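PDB 6BFI: VIN1 from Oscarella pearsei, which binds actin filaments and may take part in cell-cell adhesion in a sponge, as a member of the vinculin/alpha-catenin family. Local coordinates for residues A401-K406 with P454-V459; Q508-E513 with I528-S533; E522-L527 with A581-P586; A699-M704 with A726-L731; P764-Q769 with A800-R805. One frame throughout, in Å; residues are numbered along the deposited sequence.

How the contacts relate
The five contacts join helix to helix in an all-helical chain and fall into two groups on opposite sides of its centre. Contacts 1, 2 and 3 lie on one side. Contacts 2 and 3 both use helix 524-550, with centres 12 Å apart, and touch where Ile528 meets Val583; their segments alternate along the chain, and the shared helix joins 496-519 to 572-584. Contact 1 precedes them in sequence, its centre about 30 Å from either. Contacts 4 and 5 follow, more than 50 Å from the first three between centres. Their own centres are 11 Å apart, joined by Met702 against Ala800, Leu803 and Met804, consistent with one C-terminal tail bundle of the vinculin type.

Contact 1. Residues A401-K406 with P454-V459; sequences ANFAQK and PAARVV
Phe403 points the rim of its ring at Ala456 and Arg457, and that single aromatic side chain carries most of this helix-to-helix packing, in which helix 399-427 lies against the short helix 452-460 in an array of helices consistent with the vinculin-family fold. At one corner, Phe403 CE1 reaches Ala456 CB at 3.7 Å, the methyl lying in the plane of the ring at its edge. The para carbon goes on to the backbone itself: Phe403 CZ stands 3.5 Å from Arg457 N, and Phe403 CE1 is equally close to Ala456 O, both of these backbone atoms oblique to the ring. At CE2, the guanidinium of Arg457 turns a face to the aromatic edge, the two planes standing 83° apart. This is an edge-to-face arrangement in which the ring supplies the edge.

Two torsions bring the groups together. Phe403 holds CG anti to its own nitrogen (chi1 -178°), which directs the ring toward helix 452-460, while the Arg457 chain bends at chi3 (-63°) and folds its head back over the ring edge. Farther out, Leu386 and Ala390 of helix 381-390 pack on Phe403, Leu472 of helix 466-493 packs on Ala456, and Asp226 of helix 224-249 touches Arg457. Over the centre of the guanidinium lies a single ring carbon, Phe403 CE2, 3.9 Å from Arg457 CZ.

Contact 2. Residues Q508-E513 with I528-S533; sequences QADVKE and IAKASS
Lys530 lays its aliphatic chain across the Asp510 side chain at about a right angle, and this crossing is the close-packed part of the contact. Lys530 CE comes to 3.3 Å from Asp510 OD1, while Lys530 CG rests 3.5 Å from the backbone oxygen Asp510 O. The helices concerned, 496-519 and 524-550, follow each other in the chain and form an antiparallel helical hairpin; the short segments run at 151° to one another with their axes 9.3 Å apart.

Bends at chi2, chi3 and chi4 carry the lysine past the aspartate and lift its ammonium toward Glu513. There Lys530 NZ meets carbon, not oxygen: Glu513 CG is 3.3 Å away. The glutamate bends at chi2 (54°) and takes its carboxylate off to a salt bridge with Arg516. On the other flank the fit is loose, with Asp510 OD2 4.0 Å from Ser533 OG. Gln537, one turn farther along, ties these two together, since its NE2 is hydrogen-bonded to both oxygens. Beneath this partly exposed polar layer, Val511 packs on Val534 and on Ala599 and Val603 of helix 589-615.

Lys530 NZ lies 4.5 Å from Asp510 OD1, too far for a salt bridge, so its attraction to the two acids is probably diffuse, a matter of general electrostatics added to contacts made by its methylenes.

Contact 3. Residues E522-L527 with A581-P586; sequences EDSMKL and AVVTSP
Leu527 and Val582 meet with their side chains at about a right angle, branch against branch: Leu527 CD2 sits 3.6 Å from Val582 CG1 and almost as close to the CB behind it. Both side chains take the extended first torsion, Leu527 with CG anti to its nitrogen (chi1 -176°) and Val582 with CG1 likewise, which brings Leu527 CD2 and Val582 CG1 against each other. Phe595 of helix 589-615 packs on both, and Ile591 adds to the cover of Val582.

One turn back along the same helix, Ser524 presses its hydroxyl against the flank of Val583, with Ser524 OG 3.5 Å from Val583 CA; this is plain van der Waals packing. The place is the end of a helical bundle, where the start of helix 524-550 comes against the last turn of helix 572-584, and Ser585 is the first residue there to leave helical geometry. Asp523 is the N-cap of the incoming helix. Its OD1 accepts from Met525 N at 3.0 Å, nearly straight at 170°, though the amide comes from above the carboxylate plane, 44° out of it.

Contact 4. Residues A699-M704 with A726-L731; sequences ARKMAM and AKEIAL
Glu728 offers its flat carboxylate to Lys701 at one oxygen: Lys701 NZ meets Glu728 OE2 at 3.1 Å, on the anti side and 32° out of the carboxylate plane. The other oxygen, OE1, is in a salt bridge with Arg724, a turn back on the same helix. Lysine and glutamate chains cross at about a right angle. Lys701 runs extended until chi4 (-62°), where a single bend turns the ammonium to its partner.

Below the salt bridge the contact becomes apolar. Ile729 pushes its longer branch between Lys701 and Met702, with Ile729 CG1 3.6 Å from Lys701 CB and Ile729 CD1 at the same distance from Met702 CA, so the terminal methyl rests on the backbone. Met702 bends at chi2 and chi3 and wraps around that methyl, bringing Met702 CE to 3.9 Å from Ile729 CD1. Helices 690-710 and 718-745 thereby pair antiparallel, at 159° with segment axes 9.5 Å apart, in what is consistent with the helical tail bundle of vinculins. Leu803 of helix 786-817 packs on both Met702 and Ile729.

With cationic partners for both its oxygens, Glu728 is probably held ionised and limited in rotation. Lys701, though buried, probably keeps its charge through the same bond, while its CB packs on Ile729 CG1.

Contact 5. Residues P764-Q769 with A800-R805; sequences PTISTQ and AENLMR
Ile766 and Leu803 bring the two helical backbones closest, their CA atoms 6.4 Å apart, where helix 763-778 packs on helix 786-817 in a bundle consistent with the vinculin tail. Ile766 does the work from its side, one branch for each partner. Its CG2 methyl lies 3.5 Å from Leu803 CB and also touches Leu803 CD1, so it nestles against the root of the leucine and one of its tips.

The other branch, CG1 and CD1, diverges from it at roughly a right angle and goes to Asn802, whose side chain it meets at about a right angle. Ile766 CD1 comes to 3.1 Å from Asn802 OD1, a short approach of a methyl to an amide oxygen. Asn802 keeps CG anti to its nitrogen (chi1 173°), which carries the amide across to the isoleucine; Glu256 and Glu257 touch it from a loop. Ser767 packs on Ala730 of helix 718-745.

Behind Ile766, its own helix holds two hydroxyls close to the backbone. Pro764 O accepts from Thr768 N and from both side chains: Ser767 OG at 2.7 Å, tilted 27° from the carbonyl plane, and Thr768 OG1 at 3.0 Å, above that plane.

Contact 1. Residues A401-K406 with P454-V459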
# COMPACT_ATOMS: atom_id res chain seq x y z
N ALA A 401 32.52 -16.20 24.19
CA ALA A 401 32.00 -15.00 24.84
C ALA A 401 31.82 -13.87 23.83
O ALA A 401 30.78 -13.20 23.81
CB ALA A 401 32.93 -14.56 25.97
N ASN A 402 32.83 -13.64 22.98
CA ASN A 402 32.71 -12.64 21.93
C ASN A 402 31.53 -12.94 21.02
O ASN A 402 30.74 -12.05 20.68
CB ASN A 402 34.00 -12.58 21.11
CG ASN A 402 35.14 -11.93 21.87
OD1 ASN A 402 35.02 -11.64 23.06
ND2 ASN A 402 36.25 -11.69 21.19
N PHE A 403 31.38 -14.20 20.62
CA PHE A 403 30.28 -14.57 19.73
C PHE A 403 28.93 -14.34 20.40
O PHE A 403 27.98 -13.87 19.77
CB PHE A 403 30.41 -16.02 19.29
CG PHE A 403 29.34 -16.45 18.32
CD1 PHE A 403 29.48 -16.22 16.97
CD2 PHE A 403 28.20 -17.08 18.78
CE1 PHE A 403 28.50 -16.61 16.08
CE2 PHE A 403 27.21 -17.47 17.89
CZ PHE A 403 27.36 -17.23 16.54
N ALA A 404 28.82 -14.67 21.69
CA ALA A 404 27.57 -14.46 22.41
C ALA A 404 27.23 -12.97 22.48
O ALA A 404 26.10 -12.57 22.20
CB ALA A 404 27.67 -15.05 23.82
N GLN A 405 28.22 -12.14 22.83
CA GLN A 405 27.96 -10.71 22.96
C GLN A 405 27.57 -10.10 21.62
O GLN A 405 26.60 -9.33 21.53
CB GLN A 405 29.19 -10.01 23.55
CG GLN A 405 28.97 -8.52 23.79
CD GLN A 405 29.70 -8.01 25.00
OE1 GLN A 405 30.90 -8.24 25.17
NE2 GLN A 405 28.98 -7.32 25.88
N LYS A 406 28.32 -10.42 20.56
CA LYS A 406 27.98 -9.90 19.24
C LYS A 406 26.62 -10.40 18.77
O LYS A 406 25.90 -9.68 18.08
CB LYS A 406 29.06 -10.27 18.22
CG LYS A 406 30.45 -9.74 18.55
CD LYS A 406 30.51 -8.23 18.50
CE LYS A 406 31.91 -7.72 18.77
NZ LYS A 406 32.00 -6.23 18.63
N PRO A 454 21.80 -18.69 13.91
CA PRO A 454 22.10 -20.12 13.70
C PRO A 454 23.20 -20.36 12.68
O PRO A 454 24.07 -21.21 12.91
CB PRO A 454 20.76 -20.69 13.23
CG PRO A 454 19.75 -19.82 13.87
CD PRO A 454 20.34 -18.44 13.83
N ALA A 455 23.20 -19.64 11.56
CA ALA A 455 24.23 -19.84 10.54
C ALA A 455 25.60 -19.46 11.06
O ALA A 455 26.58 -20.21 10.92
CB ALA A 455 23.88 -19.05 9.28
N ALA A 456 25.70 -18.28 11.67
CA ALA A 456 26.97 -17.85 12.26
C ALA A 456 27.43 -18.81 13.34
O ALA A 456 28.64 -18.98 13.56
CB ALA A 456 26.84 -16.44 12.82
N ARG A 457 26.49 -19.47 14.03
CA ARG A 457 26.87 -20.46 15.03
C ARG A 457 27.35 -21.75 14.39
O ARG A 457 28.19 -22.45 14.97
CB ARG A 457 25.69 -20.74 15.97
CG ARG A 457 26.11 -21.31 17.32
CD ARG A 457 24.92 -21.55 18.23
NE ARG A 457 24.21 -20.31 18.57
CZ ARG A 457 24.49 -19.57 19.64
NH1 ARG A 457 25.47 -19.92 20.46
NH2 ARG A 457 23.80 -18.46 19.87
N VAL A 458 26.84 -22.10 13.20
CA VAL A 458 27.39 -23.23 12.47
C VAL A 458 28.81 -22.93 12.04
O VAL A 458 29.70 -23.80 12.12
CB VAL A 458 26.50 -23.59 11.26
CG1 VAL A 458 27.16 -24.70 10.44
CG2 VAL A 458 25.12 -24.00 11.72
N VAL A 459 29.07 -21.71 11.57
CA VAL A 459 30.44 -21.35 11.20
C VAL A 459 31.34 -21.36 12.43
O VAL A 459 32.48 -21.85 12.37
CB VAL A 459 30.47 -19.99 10.48
CG1 VAL A 459 31.91 -19.50 10.35
CG2 VAL A 459 29.83 -20.11 9.12

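Contact 2. Residues Q508-E513 with I528-S533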
# COMPACT_ATOMS: atom_id res chain seq x y z
N GLN A 508 27.51 18.15 14.50
CA GLN A 508 28.23 19.27 15.10
C GLN A 508 28.78 18.90 16.47
O GLN A 508 29.95 19.17 16.77
CB GLN A 508 27.31 20.49 15.20
CG GLN A 508 27.18 21.30 13.92
CD GLN A 508 26.31 22.53 14.10
OE1 GLN A 508 26.11 23.00 15.22
NE2 GLN A 508 25.78 23.05 13.00
N ALA A 509 27.95 18.29 17.31
CA ALA A 509 28.40 17.91 18.65
C ALA A 509 29.51 16.87 18.59
O ALA A 509 30.50 16.96 19.32
CB ALA A 509 27.23 17.40 19.48
N ASP A 510 29.36 15.86 17.72
CA ASP A 510 30.36 14.80 17.66
C ASP A 510 31.67 15.29 17.06
O ASP A 510 32.75 14.86 17.48
CB ASP A 510 29.81 13.61 16.87
CG ASP A 510 28.73 12.85 17.63
OD1 ASP A 510 28.68 12.99 18.87
OD2 ASP A 510 27.95 12.13 16.99
N VAL A 511 31.60 16.18 16.07
CA VAL A 511 32.81 16.76 15.50
C VAL A 511 33.50 17.66 16.52
O VAL A 511 34.73 17.68 16.63
CB VAL A 511 32.49 17.51 14.20
CG1 VAL A 511 33.65 18.42 13.81
CG2 VAL A 511 32.20 16.52 13.08
N LYS A 512 32.72 18.43 17.29
CA LYS A 512 33.30 19.22 18.37
C LYS A 512 34.02 18.33 19.37
O LYS A 512 35.16 18.61 19.77
CB LYS A 512 32.22 20.05 19.07
CG LYS A 512 32.45 20.24 20.56
CD LYS A 512 31.79 21.50 21.09
CE LYS A 512 32.56 22.74 20.69
NZ LYS A 512 32.06 23.97 21.36
N GLU A 513 33.38 17.24 19.79
CA GLU A 513 34.00 16.33 20.75
C GLU A 513 35.26 15.69 20.16
O GLU A 513 36.25 15.48 20.87
CB GLU A 513 33.00 15.26 21.19
CG GLU A 513 33.50 14.35 22.30
CD GLU A 513 33.99 15.13 23.51
OE1 GLU A 513 35.12 14.85 23.97
OE2 GLU A 513 33.25 16.00 24.00
N ILE A 528 39.18 7.63 16.85
CA ILE A 528 38.76 6.84 15.70
C ILE A 528 37.29 6.46 15.82
O ILE A 528 36.56 6.42 14.82
CB ILE A 528 39.65 5.59 15.52
CG1 ILE A 528 39.88 4.89 16.86
CG2 ILE A 528 40.96 5.97 14.86
CD1 ILE A 528 40.81 3.70 16.78
N ALA A 529 36.83 6.17 17.04
CA ALA A 529 35.42 5.84 17.23
C ALA A 529 34.53 7.03 16.87
O ALA A 529 33.60 6.90 16.07
CB ALA A 529 35.18 5.40 18.67
N LYS A 530 34.82 8.20 17.45
CA LYS A 530 34.00 9.38 17.18
C LYS A 530 34.11 9.80 15.72
O LYS A 530 33.11 10.20 15.10
CB LYS A 530 34.42 10.51 18.11
CG LYS A 530 33.32 11.51 18.41
CD LYS A 530 32.05 10.81 18.87
CE LYS A 530 31.39 11.54 20.02
NZ LYS A 530 32.20 11.46 21.27
N ALA A 531 35.31 9.69 15.14
CA ALA A 531 35.50 10.08 13.74
C ALA A 531 34.72 9.18 12.80
O ALA A 531 34.06 9.65 11.87
CB ALA A 531 36.99 10.07 13.40
N SER A 532 34.79 7.86 13.02
CA SER A 532 34.05 6.94 12.16
C SER A 532 32.54 7.09 12.37
O SER A 532 31.77 6.93 11.41
CB SER A 532 34.49 5.50 12.41
OG SER A 532 34.22 5.09 13.74
N SER A 533 32.11 7.40 13.59
CA SER A 533 30.70 7.72 13.81
C SER A 533 30.29 8.94 12.99
O SER A 533 29.21 8.95 12.39
CB SER A 533 30.45 7.97 15.30
OG SER A 533 29.19 8.58 15.50

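Contact 3. Residues E522-L527 with A581-P586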
# COMPACT_ATOMS: atom_id res chain seq x y z
N GLU A 522 43.66 12.76 24.66
CA GLU A 522 42.97 11.64 25.27
C GLU A 522 43.21 10.39 24.41
O GLU A 522 44.02 10.41 23.48
CB GLU A 522 41.48 11.95 25.43
CG GLU A 522 41.18 12.98 26.51
CD GLU A 522 39.70 13.27 26.65
OE1 GLU A 522 38.96 13.07 25.66
OE2 GLU A 522 39.27 13.70 27.74
N ASP A 523 42.51 9.31 24.72
CA ASP A 523 42.74 8.05 24.03
C ASP A 523 42.38 8.17 22.55
O ASP A 523 41.31 8.66 22.20
CB ASP A 523 41.94 6.93 24.69
CG ASP A 523 42.52 5.55 24.40
OD1 ASP A 523 43.04 5.34 23.28
OD2 ASP A 523 42.44 4.67 25.28
N SER A 524 43.28 7.70 21.69
CA SER A 524 43.03 7.73 20.25
C SER A 524 41.88 6.82 19.85
O SER A 524 41.28 7.04 18.79
CB SER A 524 44.30 7.34 19.48
OG SER A 524 44.92 8.48 18.92
N MET A 525 41.57 5.80 20.66
CA MET A 525 40.41 4.97 20.39
C MET A 525 39.13 5.80 20.37
O MET A 525 38.25 5.59 19.53
CB MET A 525 40.31 3.85 21.42
CG MET A 525 41.56 2.99 21.52
SD MET A 525 41.86 2.01 20.04
CE MET A 525 40.50 0.84 20.12
N LYS A 526 39.02 6.76 21.30
CA LYS A 526 37.91 7.70 21.27
C LYS A 526 37.90 8.51 19.98
O LYS A 526 36.83 8.84 19.45
CB LYS A 526 37.99 8.64 22.47
CG LYS A 526 37.32 8.12 23.73
CD LYS A 526 35.81 8.29 23.64
CE LYS A 526 35.14 7.95 24.96
NZ LYS A 526 33.67 8.21 24.91
N LEU A 527 39.08 8.82 19.44
CA LEU A 527 39.15 9.65 18.24
C LEU A 527 38.72 8.87 17.00
O LEU A 527 37.98 9.40 16.16
CB LEU A 527 40.56 10.21 18.05
CG LEU A 527 40.69 11.18 16.88
CD1 LEU A 527 40.00 12.50 17.18
CD2 LEU A 527 42.14 11.39 16.51
N ALA A 581 45.89 9.45 10.68
CA ALA A 581 47.18 10.11 10.78
C ALA A 581 47.40 10.70 12.17
O ALA A 581 48.55 10.79 12.63
CB ALA A 581 47.29 11.20 9.72
N VAL A 582 46.33 11.11 12.85
CA VAL A 582 46.48 11.57 14.23
C VAL A 582 46.79 10.39 15.15
O VAL A 582 47.61 10.51 16.07
CB VAL A 582 45.23 12.34 14.70
CG1 VAL A 582 45.41 12.80 16.14
CG2 VAL A 582 44.97 13.53 13.80
N VAL A 583 46.14 9.24 14.94
CA VAL A 583 46.46 8.09 15.77
C VAL A 583 47.89 7.61 15.51
O VAL A 583 48.48 6.95 16.37
CB VAL A 583 45.46 6.94 15.57
CG1 VAL A 583 44.11 7.48 15.16
CG2 VAL A 583 45.97 5.91 14.57
N THR A 584 48.46 7.93 14.35
CA THR A 584 49.85 7.57 14.09
C THR A 584 50.81 8.46 14.87
O THR A 584 51.73 7.97 15.54
CB THR A 584 50.14 7.64 12.60
OG1 THR A 584 49.13 6.93 11.88
CG2 THR A 584 51.50 7.02 12.29
N SER A 585 50.60 9.78 14.80
CA SER A 585 51.41 10.77 15.52
C SER A 585 50.48 11.61 16.38
O SER A 585 50.05 12.71 15.97
CB SER A 585 52.21 11.64 14.56
OG SER A 585 53.13 10.87 13.80
N PRO A 586 50.13 11.15 17.58
CA PRO A 586 49.20 11.91 18.43
C PRO A 586 49.78 13.22 18.95
O PRO A 586 49.00 14.06 19.43
CB PRO A 586 48.91 10.94 19.59
CG PRO A 586 49.32 9.59 19.09
CD PRO A 586 50.47 9.84 18.17

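Contact 4. Residues A699-M704 with A726-L731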
# COMPACT_ATOMS: atom_id res chain seq x y z
N ALA A 699 -21.47 11.89 -6.59
CA ALA A 699 -22.18 11.58 -5.36
C ALA A 699 -23.69 11.67 -5.56
O ALA A 699 -24.44 10.79 -5.13
CB ALA A 699 -21.72 12.50 -4.23
N ARG A 700 -24.15 12.75 -6.20
CA ARG A 700 -25.57 12.89 -6.51
C ARG A 700 -26.08 11.69 -7.30
O ARG A 700 -27.09 11.07 -6.94
CB ARG A 700 -25.82 14.18 -7.29
CG ARG A 700 -25.35 15.45 -6.59
CD ARG A 700 -25.62 16.68 -7.46
NE ARG A 700 -25.04 17.90 -6.90
CZ ARG A 700 -23.99 18.54 -7.41
NH1 ARG A 700 -23.41 18.09 -8.52
NH2 ARG A 700 -23.54 19.64 -6.83
N LYS A 701 -25.37 11.34 -8.38
CA LYS A 701 -25.77 10.20 -9.20
C LYS A 701 -25.81 8.91 -8.38
O LYS A 701 -26.72 8.10 -8.55
CB LYS A 701 -24.82 10.06 -10.38
CG LYS A 701 -24.87 11.23 -11.37
CD LYS A 701 -23.81 11.08 -12.45
CE LYS A 701 -23.92 12.18 -13.49
NZ LYS A 701 -25.23 12.13 -14.20
N MET A 702 -24.84 8.72 -7.49
CA MET A 702 -24.81 7.49 -6.70
C MET A 702 -25.98 7.43 -5.72
O MET A 702 -26.54 6.35 -5.47
CB MET A 702 -23.48 7.37 -5.95
CG MET A 702 -23.30 6.06 -5.20
SD MET A 702 -23.09 4.62 -6.28
CE MET A 702 -21.46 4.93 -6.96
N ALA A 703 -26.37 8.58 -5.16
CA ALA A 703 -27.57 8.63 -4.33
C ALA A 703 -28.81 8.28 -5.14
O ALA A 703 -29.69 7.54 -4.66
CB ALA A 703 -27.72 10.01 -3.70
N MET A 704 -28.90 8.79 -6.37
CA MET A 704 -30.01 8.40 -7.24
C MET A 704 -30.02 6.90 -7.49
O MET A 704 -31.08 6.27 -7.50
CB MET A 704 -29.94 9.16 -8.56
CG MET A 704 -30.07 10.66 -8.41
SD MET A 704 -31.46 11.13 -7.36
CE MET A 704 -32.84 10.51 -8.32
N ALA A 726 -26.15 3.81 -13.58
CA ALA A 726 -24.86 3.14 -13.49
C ALA A 726 -23.94 3.56 -14.62
O ALA A 726 -22.75 3.81 -14.40
CB ALA A 726 -25.05 1.63 -13.49
N LYS A 727 -24.47 3.65 -15.84
CA LYS A 727 -23.64 4.06 -16.97
C LYS A 727 -23.17 5.51 -16.81
O LYS A 727 -22.02 5.84 -17.13
CB LYS A 727 -24.41 3.88 -18.28
CG LYS A 727 -24.76 2.43 -18.58
CD LYS A 727 -25.04 2.21 -20.06
CE LYS A 727 -26.50 1.89 -20.31
NZ LYS A 727 -26.77 1.69 -21.77
N GLU A 728 -24.04 6.38 -16.29
CA GLU A 728 -23.65 7.77 -16.06
C GLU A 728 -22.55 7.86 -15.00
O GLU A 728 -21.60 8.64 -15.15
CB GLU A 728 -24.86 8.60 -15.66
CG GLU A 728 -25.64 9.15 -16.85
CD GLU A 728 -27.05 9.60 -16.49
OE1 GLU A 728 -27.96 9.39 -17.32
OE2 GLU A 728 -27.23 10.15 -15.39
N ILE A 729 -22.66 7.06 -13.93
CA ILE A 729 -21.61 7.04 -12.92
C ILE A 729 -20.31 6.52 -13.51
O ILE A 729 -19.22 6.99 -13.16
CB ILE A 729 -22.06 6.20 -11.71
CG1 ILE A 729 -23.25 6.86 -11.01
CG2 ILE A 729 -20.91 6.02 -10.72
CD1 ILE A 729 -23.78 6.06 -9.84
N ALA A 730 -20.40 5.55 -14.43
CA ALA A 730 -19.20 5.02 -15.07
C ALA A 730 -18.51 6.09 -15.91
O ALA A 730 -17.28 6.25 -15.85
CB ALA A 730 -19.55 3.81 -15.92
N LEU A 731 -19.29 6.84 -16.70
CA LEU A 731 -18.70 7.91 -17.50
C LEU A 731 -18.10 9.00 -16.62
O LEU A 731 -17.01 9.52 -16.92
CB LEU A 731 -19.76 8.49 -18.44
CG LEU A 731 -19.30 9.50 -19.49
CD1 LEU A 731 -18.18 8.92 -20.33
CD2 LEU A 731 -20.47 9.92 -20.36

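Contact 5. Residues P764-Q769 with A800-R805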
# COMPACT_ATOMS: atom_id res chain seq x y z
N PRO A 764 -11.24 1.92 -13.26
CA PRO A 764 -11.97 1.40 -14.44
C PRO A 764 -12.63 0.05 -14.22
O PRO A 764 -13.78 -0.14 -14.62
CB PRO A 764 -10.87 1.34 -15.52
CG PRO A 764 -9.59 1.30 -14.77
CD PRO A 764 -9.82 2.17 -13.58
N THR A 765 -11.93 -0.89 -13.58
CA THR A 765 -12.54 -2.19 -13.30
C THR A 765 -13.71 -2.04 -12.34
O THR A 765 -14.71 -2.76 -12.46
CB THR A 765 -11.50 -3.15 -12.73
OG1 THR A 765 -10.72 -2.50 -11.73
CG2 THR A 765 -10.58 -3.64 -13.84
N ILE A 766 -13.61 -1.12 -11.37
CA ILE A 766 -14.73 -0.86 -10.48
C ILE A 766 -15.95 -0.40 -11.26
O ILE A 766 -17.07 -0.85 -11.01
CB ILE A 766 -14.34 0.17 -9.40
CG1 ILE A 766 -13.25 -0.36 -8.48
CG2 ILE A 766 -15.56 0.53 -8.57
CD1 ILE A 766 -12.69 0.71 -7.56
N SER A 767 -15.75 0.51 -12.22
CA SER A 767 -16.89 1.04 -12.96
C SER A 767 -17.48 -0.00 -13.90
O SER A 767 -18.71 -0.08 -14.07
CB SER A 767 -16.48 2.30 -13.73
OG SER A 767 -15.46 2.01 -14.67
N THR A 768 -16.62 -0.81 -14.54
CA THR A 768 -17.11 -1.90 -15.38
C THR A 768 -17.94 -2.88 -14.57
O THR A 768 -19.08 -3.22 -14.94
CB THR A 768 -15.93 -2.60 -16.05
OG1 THR A 768 -15.16 -1.65 -16.80
CG2 THR A 768 -16.41 -3.70 -16.98
N GLN A 769 -17.39 -3.34 -13.44
CA GLN A 769 -18.15 -4.20 -12.54
C GLN A 769 -19.43 -3.52 -12.07
O GLN A 769 -20.44 -4.18 -11.84
CB GLN A 769 -17.29 -4.61 -11.35
CG GLN A 769 -16.09 -5.46 -11.71
CD GLN A 769 -15.26 -5.85 -10.50
OE1 GLN A 769 -15.70 -5.70 -9.36
NE2 GLN A 769 -14.06 -6.36 -10.74
N ALA A 800 -20.34 -0.47 -5.10
CA ALA A 800 -20.57 0.97 -5.02
C ALA A 800 -19.87 1.59 -3.82
O ALA A 800 -19.31 2.69 -3.92
CB ALA A 800 -22.07 1.27 -4.98
N GLU A 801 -19.90 0.91 -2.67
CA GLU A 801 -19.16 1.38 -1.51
C GLU A 801 -17.67 1.48 -1.81
O GLU A 801 -17.02 2.48 -1.50
CB GLU A 801 -19.41 0.45 -0.32
CG GLU A 801 -20.78 0.60 0.31
CD GLU A 801 -21.08 -0.47 1.34
OE1 GLU A 801 -20.48 -1.56 1.25
OE2 GLU A 801 -21.91 -0.23 2.24
N ASN A 802 -17.11 0.44 -2.44
CA ASN A 802 -15.70 0.48 -2.81
C ASN A 802 -15.40 1.65 -3.75
O ASN A 802 -14.39 2.34 -3.59
CB ASN A 802 -15.29 -0.84 -3.45
CG ASN A 802 -13.88 -0.81 -4.01
OD1 ASN A 802 -13.66 -1.08 -5.19
ND2 ASN A 802 -12.92 -0.46 -3.16
N LEU A 803 -16.29 1.90 -4.72
CA LEU A 803 -16.09 3.03 -5.62
C LEU A 803 -16.10 4.36 -4.87
O LEU A 803 -15.27 5.23 -5.14
CB LEU A 803 -17.17 3.04 -6.71
CG LEU A 803 -17.08 4.22 -7.68
CD1 LEU A 803 -15.73 4.23 -8.39
CD2 LEU A 803 -18.22 4.20 -8.68
N MET A 804 -17.02 4.52 -3.92
CA MET A 804 -17.09 5.78 -3.19
C MET A 804 -15.87 5.98 -2.30
O MET A 804 -15.31 7.09 -2.25
CB MET A 804 -18.38 5.85 -2.37
CG MET A 804 -19.61 6.13 -3.22
SD MET A 804 -19.22 7.22 -4.61
CE MET A 804 -20.43 8.52 -4.40
N ARG A 805 -15.43 4.93 -1.60
CA ARG A 805 -14.18 5.02 -0.84
C ARG A 805 -13.03 5.44 -1.74
O ARG A 805 -12.24 6.34 -1.39
CB ARG A 805 -13.87 3.68 -0.17
CG ARG A 805 -14.76 3.34 1.01
CD ARG A 805 -14.19 2.16 1.78
NE ARG A 805 -14.06 0.97 0.95
CZ ARG A 805 -14.99 0.02 0.85
NH1 ARG A 805 -16.12 0.12 1.55
NH2 ARG A 805 -14.79 -1.03 0.07